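Local coordinates for protein blue-light-activated histidine kinase 2 (Erythrobacter litoralis HTCC2594, PDB 4R38) that senses blue light through a flavin-binding LOV domain, the part present here, and as a histidine kinase transfers phosphate from ATP to histidine, at residues A80-E85 with C117-V121. Residues are numbered along the deposited sequence; the frame is centred on the assembly and turned at random.
Sequences AIRNCE and CRYFV. With RBF (riboflavin), chain E.
Cys84 and Cys117 are joined by a disulfide, the one covalent link between the two segments: SG of Cys84 lies 2.0 Å from SG of Cys117, and the torsion about that bond, 92°, is close to the unstrained right angle. With SG anti to the backbone N on both cysteines (chi1 -171° and -176°), the two sulfurs reach each other and bridge the helix end and the strand side.

Packing centres on the buried ring of Phe120. Its CE1 meets Ile81 CG1 at 4.0 Å, the two side chains crossing at a slant, while CE2 points at CA of Cys84, at the ring edge and near its plane. The outer end, Phe120 CZ, touches polar backbone oxygens without hydrogen bonding, Glu85 O at 3.5 Å and, farther off, Ala80 O.

Ala80 O accepts a bond from Glu85 N (2.9 Å), the longer-range bond of the Schellman motif that closes helix 71-82; its inner bond runs from Cys84 N to Ile81 O at 3.3 Å, with Cys84 at positive phi as the C-prime residue. In this PAS-fold LOV domain the contact thus ties the end of that helix to the loop leading into strand 119-128, a central strand of the antiparallel sheet, and to that strand's first residues; Met107 and Pro109 of neighbouring strand 100-109 also touch Phe120.

Riboflavin lies beside the same side chains. Ile81 CD1 comes within 3.2 Å of the ribityl O3' and also borders ring methyl C8M, which Phe120 CB touches at 3.9 Å; methyl C7M packs against the Phe120 backbone O.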
# COMPACT_ATOMS: atom_id res chain seq x y z
N ALA A 80 -2.09 -8.73 8.99
CA ALA A 80 -1.21 -9.41 8.05
C ALA A 80 0.24 -8.90 8.18
O ALA A 80 1.17 -9.69 8.21
CB ALA A 80 -1.73 -9.20 6.64
N ILE A 81 0.41 -7.59 8.30
CA ILE A 81 1.75 -7.01 8.46
C ILE A 81 2.43 -7.51 9.74
O ILE A 81 3.59 -7.90 9.71
CB ILE A 81 1.73 -5.48 8.40
CG1 ILE A 81 1.46 -5.03 6.96
CG2 ILE A 81 3.04 -4.88 8.90
CD1 ILE A 81 1.02 -3.59 6.83
N ARG A 82 1.71 -7.52 10.85
CA ARG A 82 2.27 -7.97 12.13
C ARG A 82 2.68 -9.45 12.10
O ARG A 82 3.64 -9.85 12.76
CB ARG A 82 1.27 -7.74 13.28
CG ARG A 82 0.91 -6.26 13.56
CD ARG A 82 0.20 -6.06 14.92
NE ARG A 82 -1.10 -6.71 14.95
CZ ARG A 82 -2.25 -6.18 14.54
NH1 ARG A 82 -2.33 -4.93 14.11
NH2 ARG A 82 -3.35 -6.92 14.59
N ASN A 83 1.95 -10.25 11.33
CA ASN A 83 2.18 -11.70 11.25
C ASN A 83 2.89 -12.14 9.99
O ASN A 83 2.93 -13.34 9.66
CB ASN A 83 0.84 -12.45 11.37
CG ASN A 83 0.24 -12.33 12.74
OD1 ASN A 83 0.66 -13.02 13.67
ND2 ASN A 83 -0.74 -11.45 12.89
N CYS A 84 3.47 -11.16 9.29
CA CYS A 84 4.21 -11.38 8.04
C CYS A 84 3.47 -12.33 7.07
O CYS A 84 4.05 -13.29 6.54
CB CYS A 84 5.62 -11.86 8.37
SG CYS A 84 6.71 -11.92 6.92
N GLU A 85 2.19 -12.02 6.84
CA GLU A 85 1.29 -12.85 6.01
C GLU A 85 0.86 -12.13 4.74
O GLU A 85 0.80 -10.90 4.68
CB GLU A 85 0.01 -13.18 6.78
CG GLU A 85 0.16 -14.07 8.00
CD GLU A 85 -1.17 -14.26 8.74
OE1 GLU A 85 -2.14 -13.50 8.48
OE2 GLU A 85 -1.25 -15.17 9.60
N CYS A 117 11.58 -10.89 8.17
CA CYS A 117 10.48 -10.28 7.40
C CYS A 117 10.50 -8.75 7.36
O CYS A 117 9.61 -8.07 7.87
CB CYS A 117 9.15 -10.76 7.93
SG CYS A 117 7.72 -10.15 6.98
N ARG A 118 11.51 -8.21 6.70
CA ARG A 118 11.76 -6.79 6.72
C ARG A 118 10.95 -6.00 5.70
O ARG A 118 10.58 -4.88 5.94
CB ARG A 118 13.25 -6.55 6.47
CG ARG A 118 13.61 -5.12 6.28
CD ARG A 118 15.12 -4.93 6.39
NE ARG A 118 15.32 -3.52 6.65
CZ ARG A 118 15.83 -3.01 7.76
NH1 ARG A 118 16.34 -3.78 8.73
NH2 ARG A 118 15.91 -1.69 7.86
N TYR A 119 10.72 -6.60 4.53
CA TYR A 119 10.09 -5.88 3.44
C TYR A 119 8.76 -6.48 3.04
O TYR A 119 8.59 -7.70 3.01
CB TYR A 119 11.01 -5.89 2.22
CG TYR A 119 12.37 -5.25 2.45
CD1 TYR A 119 12.53 -3.86 2.41
CD2 TYR A 119 13.47 -6.03 2.74
CE1 TYR A 119 13.79 -3.29 2.60
CE2 TYR A 119 14.72 -5.48 2.92
CZ TYR A 119 14.87 -4.10 2.88
OH TYR A 119 16.13 -3.56 3.09
N PHE A 120 7.84 -5.60 2.67
CA PHE A 120 6.53 -6.01 2.18
C PHE A 120 6.40 -5.38 0.81
O PHE A 120 6.82 -4.25 0.61
CB PHE A 120 5.42 -5.51 3.10
CG PHE A 120 4.69 -6.60 3.84
CD1 PHE A 120 3.33 -6.76 3.70
CD2 PHE A 120 5.37 -7.45 4.69
CE1 PHE A 120 2.66 -7.77 4.37
CE2 PHE A 120 4.70 -8.47 5.37
CZ PHE A 120 3.35 -8.61 5.21
N VAL A 121 5.81 -6.13 -0.11
CA VAL A 121 5.50 -5.62 -1.43
C VAL A 121 4.00 -5.70 -1.62
O VAL A 121 3.35 -6.61 -1.09
CB VAL A 121 6.21 -6.45 -2.57
CG1 VAL A 121 5.78 -7.92 -2.55
CG2 VAL A 121 5.94 -5.84 -3.95
N1 RBF E . -3.17 1.02 2.30
C2 RBF E . -3.98 1.72 1.47
O2 RBF E . -4.95 2.31 1.92
N3 RBF E . -3.69 1.76 0.13
C4 RBF E . -2.58 1.20 -0.38
O4 RBF E . -2.34 1.25 -1.61
C4A RBF E . -1.68 0.51 0.47
N5 RBF E . -0.52 -0.04 0.03
C5A RBF E . 0.31 -0.67 0.89
C6 RBF E . 1.52 -1.28 0.46
C7 RBF E . 2.38 -1.92 1.35
C7M RBF E . 3.67 -2.54 0.76
C8 RBF E . 2.04 -1.99 2.70
C8M RBF E . 2.89 -2.67 3.77
C9 RBF E . 0.87 -1.42 3.13
C9A RBF E . -0.03 -0.75 2.26
N10 RBF E . -1.19 -0.17 2.75
C10 RBF E . -2.04 0.47 1.86
C1' RBF E . -1.62 -0.29 4.14
C2' RBF E . -1.23 0.82 5.10
O2' RBF E . 0.05 1.22 4.79
C3' RBF E . -1.30 0.29 6.53
O3' RBF E . -0.35 -0.73 6.71
C4' RBF E . -2.68 -0.28 6.86
O4' RBF E . -3.67 0.70 6.72
C5' RBF E . -2.71 -0.83 8.28
O5' RBF E . -2.38 0.19 9.20